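Local coordinates for protein glucosamine--fructose-6-phosphate aminotransferase [isomerizing] (Francisella tularensis subsp. tularensis, PDB 3TBF) that catalyses the conversion of fructose 6-phosphate and glutamine to glucosamine 6-phosphate and glutamate, the crystallised C-terminal fragment carrying its two sugar-isomerase (SIS) domains, at residues A[233-238]-A[260-265]; A[69-74]-A[238-243]; A[13-18]-A[347-352]. One frame throughout, in Å; residues are numbered along the deposited sequence.

Contact 1: A[233-238]-A[260-265]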
loop_
_atom_site.group_PDB
_atom_site.type_symbol
_atom_site.label_atom_id
_atom_site.label_comp_id
_atom_site.label_asym_id
_atom_site.label_seq_id
_atom_site.Cartn_x
_atom_site.Cartn_y
_atom_site.Cartn_z
ATOM N N LEU A 233 -2.053 -13.938 -1.258
ATOM C CA LEU A 233 -2.339 -13.677 0.138
ATOM C C LEU A 233 -1.134 -13.890 1.049
ATOM O O LEU A 233 -0.396 -14.855 0.898
ATOM C CB LEU A 233 -3.459 -14.616 0.641
ATOM C CG LEU A 233 -4.850 -14.446 0.045
ATOM C CD1 LEU A 233 -5.798 -15.424 0.743
ATOM C CD2 LEU A 233 -5.369 -13.011 0.129
ATOM N N GLY A 234 -0.968 -13.003 2.018
ATOM C CA GLY A 234 0.058 -13.169 3.042
ATOM C C GLY A 234 -0.220 -12.190 4.164
ATOM O O GLY A 234 -0.935 -11.220 3.971
ATOM N N ARG A 235 0.372 -12.437 5.319
ATOM C CA ARG A 235 0.199 -11.628 6.493
ATOM C C ARG A 235 1.552 -11.278 7.032
ATOM O O ARG A 235 2.459 -12.108 7.023
ATOM C CB ARG A 235 -0.490 -12.454 7.567
ATOM C CG ARG A 235 -1.982 -12.193 7.712
ATOM C CD ARG A 235 -2.479 -12.822 8.999
ATOM N NE ARG A 235 -3.897 -12.619 9.214
ATOM C CZ ARG A 235 -4.430 -11.628 9.921
ATOM N NH1 ARG A 235 -3.674 -10.697 10.515
ATOM N NH2 ARG A 235 -5.743 -11.570 10.022
ATOM N N GLY A 236 1.684 -10.110 7.629
ATOM C CA GLY A 236 2.959 -9.769 8.281
ATOM C C GLY A 236 4.061 -9.572 7.251
ATOM O O GLY A 236 3.837 -9.009 6.161
ATOM N N LEU A 237 5.256 -10.049 7.589
ATOM C CA LEU A 237 6.360 -10.114 6.661
ATOM C C LEU A 237 5.975 -10.665 5.281
ATOM O O LEU A 237 6.603 -10.313 4.316
ATOM C CB LEU A 237 7.396 -11.083 7.206
ATOM C CG LEU A 237 8.494 -10.530 8.091
ATOM C CD1 LEU A 237 9.202 -11.665 8.976
ATOM C CD2 LEU A 237 9.440 -9.833 7.131
ATOM N N TYR A 238 4.983 -11.555 5.195
ATOM C CA TYR A 238 4.725 -12.317 3.960
ATOM C C TYR A 238 3.720 -11.609 3.071
ATOM O O TYR A 238 3.459 -12.042 1.930
ATOM C CB TYR A 238 4.288 -13.760 4.305
ATOM C CG TYR A 238 5.298 -14.350 5.245
ATOM C CD1 TYR A 238 6.449 -14.912 4.754
ATOM C CD2 TYR A 238 5.163 -14.247 6.623
ATOM C CE1 TYR A 238 7.460 -15.366 5.610
ATOM C CE2 TYR A 238 6.153 -14.717 7.497
ATOM C CZ TYR A 238 7.303 -15.259 6.973
ATOM O OH TYR A 238 8.305 -15.711 7.790
ATOM N N TYR A 260 -3.325 -9.176 -1.424
ATOM C CA TYR A 260 -4.060 -8.599 -0.286
ATOM C C TYR A 260 -3.456 -9.122 1.009
ATOM O O TYR A 260 -3.037 -10.281 1.054
ATOM C CB TYR A 260 -5.510 -9.001 -0.359
ATOM C CG TYR A 260 -6.284 -8.376 -1.523
ATOM C CD1 TYR A 260 -6.928 -7.138 -1.384
ATOM C CD2 TYR A 260 -6.432 -9.062 -2.730
ATOM C CE1 TYR A 260 -7.648 -6.595 -2.428
ATOM C CE2 TYR A 260 -7.120 -8.533 -3.774
ATOM C CZ TYR A 260 -7.751 -7.304 -3.631
ATOM O OH TYR A 260 -8.488 -6.803 -4.707
ATOM N N PRO A 261 -3.353 -8.265 2.043
ATOM C CA PRO A 261 -2.991 -8.791 3.366
ATOM C C PRO A 261 -4.135 -9.674 3.779
ATOM O O PRO A 261 -5.280 -9.257 3.627
ATOM C CB PRO A 261 -2.941 -7.544 4.272
ATOM C CG PRO A 261 -3.395 -6.380 3.463
ATOM C CD PRO A 261 -3.848 -6.869 2.110
ATOM N N SER A 262 -3.855 -10.880 4.250
ATOM C CA SER A 262 -4.928 -11.846 4.502
ATOM C C SER A 262 -6.027 -11.371 5.462
ATOM O O SER A 262 -7.176 -11.792 5.344
ATOM C CB SER A 262 -4.331 -13.139 5.009
ATOM O OG SER A 262 -3.197 -13.472 4.217
ATOM N N GLY A 263 -5.676 -10.495 6.397
ATOM C CA GLY A 263 -6.651 -9.915 7.308
ATOM C C GLY A 263 -7.670 -8.950 6.723
ATOM O O GLY A 263 -8.606 -8.570 7.432
ATOM N N GLU A 264 -7.525 -8.564 5.448
ATOM C CA GLU A 264 -8.336 -7.502 4.857
ATOM C C GLU A 264 -9.294 -7.959 3.752
ATOM O O GLU A 264 -9.930 -7.123 3.060
ATOM C CB GLU A 264 -7.428 -6.415 4.296
ATOM C CG GLU A 264 -6.678 -5.631 5.353
ATOM C CD GLU A 264 -7.569 -4.706 6.213
ATOM O OE1 GLU A 264 -7.549 -4.966 7.467
ATOM O OE2 GLU A 264 -8.222 -3.732 5.628
ATOM N N LEU A 265 -9.422 -9.271 3.612
ATOM C CA LEU A 265 -10.340 -9.867 2.658
ATOM C C LEU A 265 -11.780 -9.495 2.939
ATOM O O LEU A 265 -12.596 -9.402 2.018
ATOM C CB LEU A 265 -10.212 -11.390 2.704
ATOM C CG LEU A 265 -8.792 -11.926 2.549
ATOM C CD1 LEU A 265 -8.791 -13.454 2.410
ATOM C CD2 LEU A 265 -8.127 -11.210 1.379
#

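Contact 2: A[69-74]-A[238-243]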
loop_
_atom_site.group_PDB
_atom_site.type_symbol
_atom_site.label_atom_id
_atom_site.label_comp_id
_atom_site.label_asym_id
_atom_site.label_seq_id
_atom_site.Cartn_x
_atom_site.Cartn_y
_atom_site.Cartn_z
ATOM N N GLY A 69 11.747 -3.284 0.583
ATOM C CA GLY A 69 11.735 -2.336 1.675
ATOM C C GLY A 69 10.604 -2.538 2.649
ATOM O O GLY A 69 10.783 -2.473 3.858
HETATM N N MSE A 70 9.418 -2.773 2.122
HETATM C CA MSE A 70 8.284 -3.121 2.955
HETATM C C MSE A 70 8.540 -4.362 3.803
HETATM O O MSE A 70 8.109 -4.447 4.964
HETATM C CB MSE A 70 7.057 -3.382 2.066
HETATM C CG MSE A 70 6.361 -2.122 1.651
HETATM SE SE MSE A 70 4.716 -2.542 0.624
HETATM C CE MSE A 70 3.668 -3.372 2.098
ATOM N N THR A 71 9.246 -5.340 3.236
ATOM C CA THR A 71 9.520 -6.542 4.007
ATOM C C THR A 71 10.427 -6.121 5.151
ATOM O O THR A 71 10.211 -6.440 6.311
ATOM C CB THR A 71 10.194 -7.582 3.143
ATOM O OG1 THR A 71 9.444 -7.779 1.934
ATOM C CG2 THR A 71 10.301 -8.865 3.858
ATOM N N ALA A 72 11.437 -5.356 4.822
ATOM C CA ALA A 72 12.494 -5.014 5.776
ATOM C C ALA A 72 11.990 -4.190 6.956
ATOM O O ALA A 72 12.600 -4.149 8.020
ATOM C CB ALA A 72 13.598 -4.189 5.037
ATOM N N LYS A 73 10.918 -3.445 6.747
ATOM C CA LYS A 73 10.420 -2.600 7.812
ATOM C C LYS A 73 10.026 -3.494 8.997
ATOM O O LYS A 73 10.245 -3.130 10.143
ATOM C CB LYS A 73 9.267 -1.739 7.306
ATOM C CG LYS A 73 8.274 -1.312 8.379
ATOM C CD LYS A 73 7.176 -0.400 7.855
ATOM C CE LYS A 73 6.458 0.265 9.043
ATOM N NZ LYS A 73 5.798 1.492 8.691
ATOM N N TYR A 74 9.472 -4.664 8.729
ATOM C CA TYR A 74 9.027 -5.534 9.812
ATOM C C TYR A 74 10.267 -5.880 10.638
ATOM O O TYR A 74 10.227 -5.828 11.880
ATOM C CB TYR A 74 8.359 -6.796 9.273
ATOM C CG TYR A 74 6.961 -6.580 8.758
ATOM C CD1 TYR A 74 6.737 -6.023 7.517
ATOM C CD2 TYR A 74 5.844 -6.971 9.493
ATOM C CE1 TYR A 74 5.413 -5.806 7.004
ATOM C CE2 TYR A 74 4.529 -6.775 8.999
ATOM C CZ TYR A 74 4.327 -6.183 7.748
ATOM O OH TYR A 74 3.036 -5.968 7.242
ATOM N N TYR A 238 4.983 -11.555 5.195
ATOM C CA TYR A 238 4.725 -12.317 3.960
ATOM C C TYR A 238 3.720 -11.609 3.071
ATOM O O TYR A 238 3.459 -12.042 1.930
ATOM C CB TYR A 238 4.288 -13.760 4.305
ATOM C CG TYR A 238 5.298 -14.350 5.245
ATOM C CD1 TYR A 238 6.449 -14.912 4.754
ATOM C CD2 TYR A 238 5.163 -14.247 6.623
ATOM C CE1 TYR A 238 7.460 -15.366 5.610
ATOM C CE2 TYR A 238 6.153 -14.717 7.497
ATOM C CZ TYR A 238 7.303 -15.259 6.973
ATOM O OH TYR A 238 8.305 -15.711 7.790
ATOM N N TYR A 239 3.151 -10.512 3.588
ATOM C CA TYR A 239 2.287 -9.692 2.786
ATOM C C TYR A 239 3.096 -9.103 1.646
ATOM O O TYR A 239 2.774 -9.362 0.485
ATOM C CB TYR A 239 1.453 -8.663 3.616
ATOM C CG TYR A 239 0.763 -7.580 2.797
ATOM C CD1 TYR A 239 0.067 -7.896 1.639
ATOM C CD2 TYR A 239 0.825 -6.239 3.176
ATOM C CE1 TYR A 239 -0.552 -6.892 0.842
ATOM C CE2 TYR A 239 0.212 -5.224 2.390
ATOM C CZ TYR A 239 -0.469 -5.566 1.225
ATOM O OH TYR A 239 -1.079 -4.585 0.465
ATOM N N PRO A 240 4.193 -8.385 1.947
ATOM C CA PRO A 240 5.018 -7.884 0.850
ATOM C C PRO A 240 5.571 -8.988 -0.029
ATOM O O PRO A 240 5.867 -8.764 -1.213
ATOM C CB PRO A 240 6.152 -7.145 1.551
ATOM C CG PRO A 240 5.751 -6.905 2.957
ATOM C CD PRO A 240 4.600 -7.867 3.271
ATOM N N ILE A 241 5.801 -10.174 0.529
ATOM C CA ILE A 241 6.265 -11.276 -0.300
ATOM C C ILE A 241 5.149 -11.670 -1.284
ATOM O O ILE A 241 5.425 -11.949 -2.459
ATOM C CB ILE A 241 6.706 -12.462 0.574
ATOM C CG1 ILE A 241 7.959 -12.077 1.397
ATOM C CG2 ILE A 241 6.925 -13.800 -0.241
ATOM C CD1 ILE A 241 9.051 -11.492 0.633
ATOM N N ALA A 242 3.895 -11.677 -0.818
ATOM C CA ALA A 242 2.741 -11.900 -1.701
ATOM C C ALA A 242 2.615 -10.843 -2.790
ATOM O O ALA A 242 2.332 -11.141 -3.953
ATOM C CB ALA A 242 1.418 -11.997 -0.875
ATOM N N ILE A 243 2.810 -9.593 -2.408
ATOM C CA ILE A 243 2.789 -8.486 -3.366
ATOM C C ILE A 243 3.858 -8.682 -4.414
ATOM O O ILE A 243 3.626 -8.416 -5.590
ATOM C CB ILE A 243 3.105 -7.180 -2.687
ATOM C CG1 ILE A 243 1.979 -6.760 -1.751
ATOM C CG2 ILE A 243 3.346 -6.055 -3.725
ATOM C CD1 ILE A 243 2.304 -5.459 -1.084
#

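Contact 3: A[13-18]-A[347-352]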
loop_
_atom_site.group_PDB
_atom_site.type_symbol
_atom_site.label_atom_id
_atom_site.label_comp_id
_atom_site.label_asym_id
_atom_site.label_seq_id
_atom_site.Cartn_x
_atom_site.Cartn_y
_atom_site.Cartn_z
ATOM N N TYR A 13 17.196 -16.967 -19.684
ATOM C CA TYR A 13 17.976 -16.269 -18.680
ATOM C C TYR A 13 17.234 -16.148 -17.365
ATOM O O TYR A 13 17.829 -16.264 -16.286
ATOM C CB TYR A 13 18.377 -14.868 -19.126
ATOM C CG TYR A 13 19.391 -14.831 -20.209
ATOM C CD1 TYR A 13 20.756 -14.834 -19.925
ATOM C CD2 TYR A 13 18.991 -14.783 -21.533
ATOM C CE1 TYR A 13 21.706 -14.805 -20.964
ATOM C CE2 TYR A 13 19.908 -14.760 -22.569
ATOM C CZ TYR A 13 21.252 -14.755 -22.295
ATOM O OH TYR A 13 22.113 -14.703 -23.376
HETATM N N MSE A 14 15.940 -15.906 -17.431
HETATM C CA MSE A 14 15.177 -15.766 -16.189
HETATM C C MSE A 14 15.345 -17.014 -15.317
HETATM O O MSE A 14 15.455 -16.906 -14.120
HETATM C CB MSE A 14 13.697 -15.533 -16.430
HETATM C CG MSE A 14 13.039 -15.226 -15.139
HETATM SE SE MSE A 14 11.206 -14.746 -15.292
HETATM C CE MSE A 14 10.629 -14.742 -13.329
ATOM N N LEU A 15 15.364 -18.185 -15.926
ATOM C CA LEU A 15 15.450 -19.417 -15.163
ATOM C C LEU A 15 16.852 -19.595 -14.616
ATOM O O LEU A 15 17.033 -20.021 -13.509
ATOM C CB LEU A 15 15.055 -20.616 -16.021
ATOM C CG LEU A 15 14.900 -21.935 -15.305
ATOM C CD1 LEU A 15 13.856 -21.803 -14.233
ATOM C CD2 LEU A 15 14.553 -23.056 -16.327
ATOM N N LYS A 16 17.839 -19.205 -15.373
ATOM C CA LYS A 16 19.213 -19.205 -14.834
ATOM C C LYS A 16 19.330 -18.331 -13.579
ATOM O O LYS A 16 20.017 -18.693 -12.623
ATOM C CB LYS A 16 20.195 -18.664 -15.858
ATOM C CG LYS A 16 21.575 -18.420 -15.259
ATOM C CD LYS A 16 22.538 -17.953 -16.280
ATOM C CE LYS A 16 22.604 -16.454 -16.374
ATOM N NZ LYS A 16 23.821 -16.005 -15.613
ATOM N N GLU A 17 18.650 -17.181 -13.597
ATOM C CA GLU A 17 18.798 -16.219 -12.536
ATOM C C GLU A 17 18.095 -16.690 -11.310
ATOM O O GLU A 17 18.553 -16.458 -10.206
ATOM C CB GLU A 17 18.346 -14.841 -12.978
ATOM C CG GLU A 17 19.447 -14.152 -13.828
ATOM C CD GLU A 17 18.922 -13.207 -14.934
ATOM O OE1 GLU A 17 17.861 -12.564 -14.735
ATOM O OE2 GLU A 17 19.590 -13.099 -15.999
ATOM N N ILE A 18 16.990 -17.379 -11.479
ATOM C CA ILE A 18 16.320 -17.931 -10.334
ATOM C C ILE A 18 17.243 -18.956 -9.711
ATOM O O ILE A 18 17.352 -19.014 -8.493
ATOM C CB ILE A 18 15.027 -18.585 -10.729
ATOM C CG1 ILE A 18 14.001 -17.519 -11.071
ATOM C CG2 ILE A 18 14.525 -19.406 -9.630
ATOM C CD1 ILE A 18 12.764 -18.057 -11.720
ATOM N N LEU A 347 6.630 -19.998 -10.186
ATOM C CA LEU A 347 5.272 -20.014 -10.625
ATOM C C LEU A 347 5.118 -19.065 -11.751
ATOM O O LEU A 347 4.468 -19.375 -12.755
ATOM C CB LEU A 347 4.342 -19.610 -9.498
ATOM C CG LEU A 347 2.821 -19.701 -9.839
ATOM C CD1 LEU A 347 2.389 -21.098 -10.337
ATOM C CD2 LEU A 347 1.952 -19.246 -8.668
ATOM N N SER A 348 5.687 -17.887 -11.598
ATOM C CA SER A 348 5.472 -16.880 -12.598
ATOM C C SER A 348 6.224 -17.237 -13.858
ATOM O O SER A 348 5.747 -16.954 -14.950
ATOM C CB SER A 348 5.856 -15.465 -12.112
ATOM O OG SER A 348 7.273 -15.308 -12.166
ATOM N N TYR A 349 7.379 -17.872 -13.714
ATOM C CA TYR A 349 8.105 -18.358 -14.878
ATOM C C TYR A 349 7.301 -19.373 -15.657
ATOM O O TYR A 349 7.072 -19.204 -16.838
ATOM C CB TYR A 349 9.452 -18.952 -14.488
ATOM C CG TYR A 349 10.137 -19.635 -15.652
ATOM C CD1 TYR A 349 10.849 -18.901 -16.613
ATOM C CD2 TYR A 349 10.059 -21.035 -15.805
ATOM C CE1 TYR A 349 11.484 -19.541 -17.695
ATOM C CE2 TYR A 349 10.671 -21.677 -16.886
ATOM C CZ TYR A 349 11.381 -20.924 -17.832
ATOM O OH TYR A 349 11.959 -21.578 -18.880
ATOM N N HIS A 350 6.857 -20.426 -15.013
ATOM C CA HIS A 350 6.104 -21.433 -15.742
ATOM C C HIS A 350 4.756 -20.978 -16.315
ATOM O O HIS A 350 4.372 -21.435 -17.390
ATOM C CB HIS A 350 5.890 -22.633 -14.871
ATOM C CG HIS A 350 7.150 -23.377 -14.604
ATOM N ND1 HIS A 350 7.882 -23.981 -15.602
ATOM C CD2 HIS A 350 7.824 -23.597 -13.456
ATOM C CE1 HIS A 350 8.939 -24.573 -15.072
ATOM N NE2 HIS A 350 8.923 -24.358 -13.769
ATOM N N VAL A 351 4.046 -20.070 -15.630
ATOM C CA VAL A 351 2.770 -19.627 -16.130
ATOM C C VAL A 351 3.019 -18.772 -17.355
ATOM O O VAL A 351 2.248 -18.811 -18.312
ATOM C CB VAL A 351 2.006 -18.910 -15.057
ATOM C CG1 VAL A 351 0.789 -18.152 -15.620
ATOM C CG2 VAL A 351 1.639 -19.920 -14.006
ATOM N N ALA A 352 4.150 -18.072 -17.360
ATOM C CA ALA A 352 4.549 -17.279 -18.525
ATOM C C ALA A 352 4.789 -18.165 -19.715
ATOM O O ALA A 352 4.354 -17.846 -20.823
ATOM C CB ALA A 352 5.790 -16.461 -18.237
#

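Contact 1: A[233-238]-A[260-265]
L233 and L265 reach toward each other tip to tip where two parallel strands, 229-234 and 256-261, run out into loops. The side chain of L233 can be followed outward. Its CB lies 3.8 Å from OG of S262. CG stands anti to the carbonyl carbon (chi1 -66°), and the two methyl groups beyond it divide the work. CD1 comes to 4.0 Å from CD1 of L265, while CD2 packs more tightly, 3.5 Å from CD2 of the same leucine. CD2 also rests against Y260, touching its CB and its carbonyl oxygen.

Beyond the leucines the backbone takes over. S262 N donates to G234 O over 3.0 Å with an N-H...O angle of 153°, the donor standing well above the carbonyl plane. The same oxygen receives a CA-H...O contact from P261, whose CA is 3.2 Å from G234 O. The extended side chain of R235 meets the other loop at two places: CG touches S262 CB, and CA of G263 sits over one face of the guanidinium, 3.3 Å from NH2. NE of that group is hydrogen-bonded to N295, and NH1 makes a weak bond to the backbone of S90 of the second subunit.

The two strands bracket helix 238-253 in a beta-alpha-beta unit of the second SIS domain. SIS domains commonly bind their ligands near the carboxyl ends of such strands. The leucine pair adds apolar contact beside the strand ends, one backbone hydrogen bond ties the two loops together, and the polar end of R235 is taken up by N295 and the second subunit.

Contact 2: A[69-74]-A[238-243]
The ring of Y239 meets M70 and I243 together: CD1 of I243, from its own helix, lies 3.6 Å above one face, offset toward the rim, while the selenomethionine methyl of M70 comes in obliquely, CE being 3.9 Å from Y239 CE2. Y74 supplies the other flat group. At its edge, in the ring plane, is the carbonyl oxygen of M70 in the preceding turn, and CG of P240 approaches obliquely from the facing helix, 4.2 Å from Y74 CE1.

P240 buries more surface here than any other residue and faces M70 and T71. Its CG lies 3.9 Å from CB of M70, and its CB lies 3.4 Å from OG1 of T71. That hydroxyl finds its polar partner in its own helix, the carbonyl of N67, and towards P240 it offers only van der Waals contact. Further along, the M70 chain bends at its last torsion (chi3 67°), which puts CE within contact of both Y239 and I243, 4.0 Å from I243 CD1.

The helices 63-80 and 238-253 run nearly antiparallel here, at 171°, with local axes 8.4 Å apart. One segment belongs to each SIS domain, so this is domain-to-domain helix packing, close to the centre of the chain. The OH of Y74 is hydrogen-bonded to E91 of the second subunit.

No hydrogen bond joins the two segments. The chemistry is therefore that of shape: proline and methyl groups fill the approach, and the polar ends of T71 and Y74 are satisfied by other residues, which leaves cohesion between the domains at this point to apolar contact.

Contact 3: A[13-18]-A[347-352]
L15 lies across the ring of Y349, the two side chains crossing at about a right angle. Its CD1 makes a CH-pi contact, 4.3 Å from the ring centroid of Y349 and only 16° from the ring normal. CB of L15 reaches the same ring near CE1, at 4.1 Å, and CD2 approaches the phenolic OH, at 3.9 Å. M14 comes instead to the edge, its selenium near the ring plane and 4.4 Å from CD1 of Y349. The selenomethionine chain is fully extended beyond CG, and its methyl CE ends 3.6 Å from OG of S348. A lighter touch comes from I18, whose CD1 faces CB of Y349.

Y349 reaches into this company because its CG is anti to the backbone N (chi1 172°). The helices bearing these residues run antiparallel, crossing at -163° with local axes 10.8 Å apart. They are the short N-terminal helix 13-19 and the long helix 335-355 that follows the last strand of the second SIS domain, so the two ends of the chain are brought together against one doubly wound alpha/beta domain. I252 of helix 238-253 packs against both M14 and S348.

Outside this shell, polar partners hold several of the groups. The OH of Y349 is hydrogen-bonded to ND1 of H12, whose ring also meets that of the tyrosine. Within its own helix, CD2 of Y349 lies over the centre of the H350 ring, and NE2 of that histidine is bonded to D214. S348 OG is tied to the carbonyl of Q345. Farther out, the D360 carboxylate accepts hydrogen bonds from the backbone N of both Y13 and M14; a negative charge there would suit the positive end of the helix dipole.

Contacts 1 and 2 are neighbours, their centres 10 Å apart, and share Y238 where strand 229-234 passes into helix 238-253. Contact 1 is buried within one SIS domain and mixes backbone hydrogen bonding with leucine packing. Contact 2, partly buried although nearest the centre of the chain, sets that helix against the other domain mainly through apolar groups, without a hydrogen bond across it. Both reach the second subunit. Contact 3 stands apart, its centre about 24 Å from that of contact 1 and about 21 Å from that of contact 2, and touches no other chain; buried, it spans the chain ends, with the others nested in its loop. Like contact 2 it pairs antiparallel helices, but around one tyrosine ring.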